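PDB 5UBA: pseudouridylate synthase RPUSD4, mitochondrial from Homo sapiens, which isomerises uridine to pseudouridine in mitochondrial RNAs, including 16S ribosomal RNA, a modification needed to assemble a functional mitochondrial ribosome. Local coordinates for residues H199-I213 and D216-Q228. Numbering follows the deposited sequence. Where two conformers were deposited one is given.
With CA (calcium ion), chain E.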
loop_
_atom_site.group_PDB
_atom_site.type_symbol
_atom_site.label_atom_id
_atom_site.label_comp_id
_atom_site.label_asym_id
_atom_site.label_seq_id
_atom_site.Cartn_x
_atom_site.Cartn_y
_atom_site.Cartn_z
ATOM N N HIS A 199 -8.227 1.929 -1.389
ATOM C CA HIS A 199 -8.145 0.468 -1.336
ATOM C C HIS A 199 -8.118 -0.226 -2.695
ATOM O O HIS A 199 -8.361 -1.419 -2.782
ATOM C CB HIS A 199 -9.242 -0.132 -0.454
ATOM C CG HIS A 199 -9.075 0.182 0.990
ATOM N ND1 HIS A 199 -10.024 -0.153 1.927
ATOM C CD2 HIS A 199 -8.080 0.804 1.659
ATOM C CE1 HIS A 199 -9.606 0.236 3.118
ATOM N NE2 HIS A 199 -8.431 0.822 2.984
ATOM N N GLN A 200 -7.752 0.493 -3.758
ATOM C CA GLN A 200 -7.869 -0.110 -5.077
ATOM C C GLN A 200 -7.002 -1.344 -5.248
ATOM O O GLN A 200 -7.436 -2.281 -5.866
ATOM C CB GLN A 200 -7.658 0.891 -6.215
ATOM C CG GLN A 200 -6.261 1.299 -6.580
ATOM C CD GLN A 200 -6.266 2.031 -7.916
ATOM O OE1 GLN A 200 -6.756 3.153 -7.972
ATOM N NE2 GLN A 200 -5.746 1.411 -8.983
ATOM N N LEU A 201 -5.786 -1.355 -4.722
ATOM C CA LEU A 201 -4.921 -2.545 -4.874
ATOM C C LEU A 201 -5.517 -3.769 -4.203
ATOM O O LEU A 201 -5.504 -4.883 -4.768
ATOM C CB LEU A 201 -3.497 -2.308 -4.349
ATOM C CG LEU A 201 -2.736 -1.156 -5.007
ATOM C CD1 LEU A 201 -1.352 -1.039 -4.411
ATOM C CD2 LEU A 201 -2.683 -1.312 -6.513
ATOM N N ARG A 202 -6.010 -3.567 -2.990
ATOM C CA ARG A 202 -6.618 -4.651 -2.232
ATOM C C ARG A 202 -7.870 -5.182 -2.884
ATOM O O ARG A 202 -8.066 -6.396 -2.954
ATOM C CB ARG A 202 -6.882 -4.199 -0.796
ATOM C CG ARG A 202 -5.609 -3.924 -0.030
ATOM C CD ARG A 202 -5.883 -3.118 1.214
ATOM N NE ARG A 202 -6.582 -3.904 2.210
ATOM C CZ ARG A 202 -6.965 -3.439 3.394
ATOM N NH1 ARG A 202 -6.704 -2.179 3.728
ATOM N NH2 ARG A 202 -7.605 -4.233 4.249
ATOM N N VAL A 203 -8.717 -4.283 -3.351
ATOM C CA VAL A 203 -10.008 -4.664 -3.965
ATOM C C VAL A 203 -9.761 -5.290 -5.333
ATOM O O VAL A 203 -10.313 -6.351 -5.648
ATOM C CB VAL A 203 -10.959 -3.463 -4.010
ATOM C CG1 VAL A 203 -12.243 -3.756 -4.800
ATOM C CG2 VAL A 203 -11.292 -3.025 -2.587
ATOM N N HIS A 204 -8.894 -4.704 -6.136
ATOM C CA HIS A 204 -8.599 -5.313 -7.432
ATOM C C HIS A 204 -7.978 -6.701 -7.297
ATOM O O HIS A 204 -8.330 -7.623 -8.031
ATOM C CB HIS A 204 -7.706 -4.401 -8.248
ATOM C CG HIS A 204 -8.451 -3.335 -8.977
ATOM N ND1 HIS A 204 -7.807 -2.330 -9.653
ATOM C CD2 HIS A 204 -9.775 -3.165 -9.206
ATOM C CE1 HIS A 204 -8.707 -1.576 -10.270
ATOM N NE2 HIS A 204 -9.910 -2.055 -10.009
ATOM N N LEU A 205 -7.049 -6.888 -6.363
ATOM C CA LEU A 205 -6.445 -8.216 -6.179
ATOM C C LEU A 205 -7.452 -9.245 -5.649
ATOM O O LEU A 205 -7.512 -10.378 -6.144
ATOM C CB LEU A 205 -5.248 -8.136 -5.223
ATOM C CG LEU A 205 -3.934 -7.711 -5.839
ATOM C CD1 LEU A 205 -2.919 -7.374 -4.760
ATOM C CD2 LEU A 205 -3.368 -8.772 -6.767
ATOM N N SER A 206 -8.228 -8.869 -4.633
ATOM C CA SER A 206 -9.142 -9.818 -3.985
ATOM C C SER A 206 -10.314 -10.142 -4.892
ATOM O O SER A 206 -10.563 -11.315 -5.160
ATOM C CB SER A 206 -9.645 -9.294 -2.653
ATOM O OG SER A 206 -10.449 -10.309 -2.082
ATOM N N PHE A 207 -11.008 -9.122 -5.369
ATOM C CA PHE A 207 -12.259 -9.335 -6.101
ATOM C C PHE A 207 -12.000 -9.516 -7.589
ATOM O O PHE A 207 -12.705 -10.310 -8.238
ATOM C CB PHE A 207 -13.217 -8.177 -5.838
ATOM C CG PHE A 207 -13.665 -8.069 -4.411
ATOM C CD1 PHE A 207 -14.352 -9.112 -3.807
ATOM C CD2 PHE A 207 -13.424 -6.934 -3.675
ATOM C CE1 PHE A 207 -14.775 -9.021 -2.483
ATOM C CE2 PHE A 207 -13.841 -6.834 -2.345
ATOM C CZ PHE A 207 -14.504 -7.879 -1.749
ATOM N N GLY A 208 -11.007 -8.837 -8.155
ATOM C CA GLY A 208 -10.709 -8.968 -9.580
ATOM C C GLY A 208 -9.932 -10.213 -9.949
ATOM O O GLY A 208 -10.166 -10.826 -10.981
ATOM N N LEU A 209 -8.962 -10.585 -9.129
ATOM C CA LEU A 209 -8.112 -11.735 -9.409
ATOM C C LEU A 209 -8.299 -12.936 -8.488
ATOM O O LEU A 209 -7.655 -13.951 -8.678
ATOM C CB LEU A 209 -6.637 -11.292 -9.382
ATOM C CG LEU A 209 -6.209 -10.311 -10.479
ATOM C CD1 LEU A 209 -4.890 -9.648 -10.165
ATOM C CD2 LEU A 209 -6.117 -11.048 -11.814
ATOM N N ASP A 210 -9.136 -12.817 -7.455
ATOM C CA ASP A 210 -9.239 -13.859 -6.421
ATOM C C ASP A 210 -7.885 -14.197 -5.794
ATOM O O ASP A 210 -7.586 -15.348 -5.488
ATOM C CB ASP A 210 -9.907 -15.125 -6.994
ATOM C CG ASP A 210 -10.305 -16.115 -5.921
ATOM O OD1 ASP A 210 -10.635 -15.693 -4.788
ATOM O OD2 ASP A 210 -10.257 -17.337 -6.204
ATOM N N CYS A 211 -7.056 -13.161 -5.604
ATOM C CA CYS A 211 -5.745 -13.310 -5.004
ATOM C C CYS A 211 -5.584 -12.259 -3.917
ATOM O O CYS A 211 -4.801 -11.323 -4.075
ATOM C CB CYS A 211 -4.627 -13.181 -6.034
ATOM S SG CYS A 211 -4.608 -14.487 -7.301
ATOM N N PRO A 212 -6.311 -12.420 -2.801
ATOM C CA PRO A 212 -6.200 -11.377 -1.774
ATOM C C PRO A 212 -4.804 -11.293 -1.190
ATOM O O PRO A 212 -4.059 -12.272 -1.119
ATOM C CB PRO A 212 -7.204 -11.792 -0.706
ATOM C CG PRO A 212 -7.371 -13.257 -0.905
ATOM C CD PRO A 212 -7.150 -13.545 -2.364
ATOM N N ILE A 213 -4.446 -10.097 -0.756
ATOM C CA ILE A 213 -3.164 -9.925 -0.091
ATOM C C ILE A 213 -3.144 -10.706 1.220
ATOM O O ILE A 213 -4.162 -10.759 1.930
ATOM C CB ILE A 213 -2.914 -8.421 0.144
ATOM C CG1 ILE A 213 -2.848 -7.682 -1.203
ATOM C CG2 ILE A 213 -1.654 -8.179 0.952
ATOM C CD1 ILE A 213 -2.641 -6.205 -1.070
ATOM N N ASP A 216 -5.072 -9.740 4.539
ATOM C CA ASP A 216 -6.207 -8.884 4.243
ATOM C C ASP A 216 -7.512 -9.523 4.726
ATOM O O ASP A 216 -8.284 -10.049 3.941
ATOM C CB ASP A 216 -6.292 -8.528 2.755
ATOM C CG ASP A 216 -7.152 -7.317 2.521
ATOM O OD1 ASP A 216 -7.961 -6.954 3.414
ATOM O OD2 ASP A 216 -6.976 -6.662 1.469
ATOM N N HIS A 217 -7.730 -9.423 6.020
ATOM C CA HIS A 217 -8.931 -10.020 6.603
ATOM C C HIS A 217 -10.184 -9.374 6.047
ATOM O O HIS A 217 -11.168 -10.092 5.688
ATOM C CB HIS A 217 -8.832 -9.956 8.119
ATOM C CG HIS A 217 -7.536 -10.497 8.600
ATOM N ND1 HIS A 217 -7.162 -11.797 8.367
ATOM C CD2 HIS A 217 -6.461 -9.886 9.149
ATOM C CE1 HIS A 217 -5.941 -11.989 8.832
ATOM N NE2 HIS A 217 -5.481 -10.834 9.287
ATOM N N LYS A 218 -10.163 -8.049 5.883
ATOM C CA LYS A 218 -11.321 -7.292 5.414
ATOM C C LYS A 218 -11.800 -7.743 4.046
ATOM O O LYS A 218 -13.003 -7.932 3.823
ATOM C CB LYS A 218 -10.990 -5.797 5.398
ATOM C CG LYS A 218 -12.105 -4.905 4.856
ATOM C CD LYS A 218 -11.757 -3.437 4.899
ATOM C CE LYS A 218 -11.790 -2.865 6.307
ATOM N NZ LYS A 218 -11.298 -1.459 6.268
ATOM N N TYR A 219 -10.875 -7.923 3.118
ATOM C CA TYR A 219 -11.255 -8.220 1.748
ATOM C C TYR A 219 -11.183 -9.689 1.335
ATOM O O TYR A 219 -11.334 -9.982 0.142
ATOM C CB TYR A 219 -10.464 -7.295 0.815
ATOM C CG TYR A 219 -10.869 -5.835 0.954
ATOM C CD1 TYR A 219 -12.169 -5.413 0.651
ATOM C CD2 TYR A 219 -9.977 -4.865 1.394
ATOM C CE1 TYR A 219 -12.540 -4.080 0.764
ATOM C CE2 TYR A 219 -10.337 -3.540 1.512
ATOM C CZ TYR A 219 -11.611 -3.134 1.187
ATOM O OH TYR A 219 -11.972 -1.811 1.320
ATOM N N SER A 220 -11.030 -10.605 2.296
ATOM C CA SER A 220 -10.952 -12.043 2.020
ATOM C C SER A 220 -12.241 -12.815 2.361
ATOM O O SER A 220 -12.929 -12.529 3.370
ATOM C CB SER A 220 -9.776 -12.662 2.768
ATOM O OG SER A 220 -8.526 -12.165 2.315
ATOM N N ASP A 221 -12.538 -13.798 1.506
ATOM C CA ASP A 221 -13.594 -14.789 1.737
ATOM C C ASP A 221 -14.997 -14.207 1.833
ATOM O O ASP A 221 -15.887 -14.832 2.432
ATOM C CB ASP A 221 -13.236 -15.648 2.969
ATOM C CG ASP A 221 -11.785 -16.083 2.963
ATOM O OD1 ASP A 221 -11.374 -16.757 1.994
ATOM O OD2 ASP A 221 -11.031 -15.724 3.899
ATOM N N TRP A 222 -15.227 -13.051 1.200
ATOM C CA TRP A 222 -16.542 -12.401 1.194
ATOM C C TRP A 222 -17.142 -12.251 2.587
ATOM O O TRP A 222 -18.352 -12.412 2.787
ATOM C CB TRP A 222 -17.492 -13.172 0.262
ATOM C CG TRP A 222 -16.934 -13.320 -1.117
ATOM C CD1 TRP A 222 -16.158 -14.342 -1.577
ATOM C CD2 TRP A 222 -17.061 -12.388 -2.204
ATOM N NE1 TRP A 222 -15.809 -14.117 -2.890
ATOM C CE2 TRP A 222 -16.350 -12.930 -3.303
ATOM C CE3 TRP A 222 -17.728 -11.166 -2.364
ATOM C CZ2 TRP A 222 -16.280 -12.287 -4.554
ATOM C CZ3 TRP A 222 -17.659 -10.522 -3.613
ATOM C CH2 TRP A 222 -16.937 -11.094 -4.689
ATOM N N ASN A 223 -16.279 -11.934 3.557
ATOM C CA ASN A 223 -16.712 -11.684 4.919
ATOM C C ASN A 223 -15.708 -10.766 5.587
ATOM O O ASN A 223 -14.625 -11.222 5.977
ATOM C CB ASN A 223 -16.844 -12.981 5.728
ATOM C CG ASN A 223 -17.438 -12.719 7.099
ATOM O OD1 ASN A 223 -17.465 -11.581 7.552
ATOM N ND2 ASN A 223 -17.950 -13.763 7.745
ATOM N N ARG A 224 -16.089 -9.493 5.713
ATOM C CA ARG A 224 -15.230 -8.426 6.217
ATOM C C ARG A 224 -14.936 -8.528 7.710
ATOM O O ARG A 224 -14.036 -7.856 8.219
ATOM C CB ARG A 224 -15.873 -7.075 5.891
ATOM C CG ARG A 224 -15.968 -6.814 4.394
ATOM C CD ARG A 224 -17.005 -5.770 4.003
ATOM N NE ARG A 224 -16.895 -5.504 2.571
ATOM C CZ ARG A 224 -16.309 -4.436 2.041
ATOM N NH1 ARG A 224 -15.792 -3.490 2.815
ATOM N NH2 ARG A 224 -16.257 -4.310 0.723
ATOM N N LEU A 225 -15.703 -9.356 8.420
ATOM C CA LEU A 225 -15.517 -9.550 9.873
ATOM C C LEU A 225 -14.707 -10.774 10.223
ATOM O O LEU A 225 -14.247 -10.896 11.374
ATOM C CB LEU A 225 -16.880 -9.626 10.573
ATOM C CG LEU A 225 -17.770 -8.391 10.457
ATOM C CD1 LEU A 225 -19.121 -8.689 11.100
ATOM C CD2 LEU A 225 -17.173 -7.146 11.088
ATOM N N ALA A 226 -14.503 -11.663 9.274
ATOM C CA ALA A 226 -13.825 -12.923 9.504
ATOM C C ALA A 226 -12.348 -12.869 9.124
ATOM O O ALA A 226 -11.973 -12.215 8.125
ATOM C CB ALA A 226 -14.534 -14.019 8.746
ATOM N N PRO A 227 -11.495 -13.572 9.878
ATOM C CA PRO A 227 -10.088 -13.671 9.497
ATOM C C PRO A 227 -9.891 -14.373 8.167
ATOM O O PRO A 227 -10.696 -15.248 7.777
ATOM C CB PRO A 227 -9.458 -14.493 10.631
ATOM C CG PRO A 227 -10.432 -14.466 11.736
ATOM C CD PRO A 227 -11.787 -14.331 11.110
ATOM N N GLN A 228 -8.870 -13.969 7.427
ATOM C CA GLN A 228 -8.544 -14.609 6.163
ATOM C C GLN A 228 -8.336 -16.116 6.333
ATOM O O GLN A 228 -7.610 -16.547 7.222
ATOM C CB GLN A 228 -7.286 -13.955 5.599
ATOM C CG GLN A 228 -6.785 -14.521 4.315
ATOM C CD GLN A 228 -5.617 -13.725 3.789
ATOM O OE1 GLN A 228 -4.544 -13.689 4.410
ATOM N NE2 GLN A 228 -5.819 -13.080 2.666
HETATM CA CA CA E . -12.488 -11.962 5.789
HETATM O O HOH W 1 -6.419 -7.952 -0.908
HETATM O O HOH W 2 -12.390 -14.284 5.900
#
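D216 OD1 is gripped by R202 NH2 and by the backbone N of Y219. R202 lies on helix 200-209 of the RluA-family pseudouridine synthase domain, and D216 opens the calcium-binding loop that follows. The arginine binds side-on: NE meets D216 OD2 and NH2 meets D216 OD1, both at 2.9 Å and nearly straight. Both nitrogens come from above the carboxylate plane, and the guanidinium and carboxylate planes are 51° apart. From the opposite face the backbone N of Y219 reaches D216 OD1, forming an Asx motif. A water joins D216 OD2 to R202 O and I213 N. With an alanine here instead of D216, the R202 guanidinium would probably lose its charge mate, and Y219 N its side-chain acceptor.

Y219 lies against the helix. CG sits beside the backbone N (chi1 -68°), which sends the ring toward H199, R202 and V203. V203 CG2 makes a CH-pi contact over one face, 3.9 Å from the ring centroid, and K218 CG covers the opposite face. The hydroxyl meets H199 ND1 in the imidazole plane, 2.6 Å from Y219 OH. H199, at the helix N-cap, also touches D83, the probable catalytic aspartate, which puts this end of the contact beside the active site.

At the other end of the helix, F207 CE1 lies 3.4 Å from W222 CZ3, over the indole face. Beyond the helix, I213 O accepts from D216 N and Q228 NE2 on opposite faces of its plane, while Q228 OE1 accepts a hydrogen bond from G215 N. Calcium gathers the loop through H217 O, S220 O, N223 O and A226 O. A water completes its five observed ligands, 2.3 Å from the calcium ion, and also donates to D221 OD2 and P227 O.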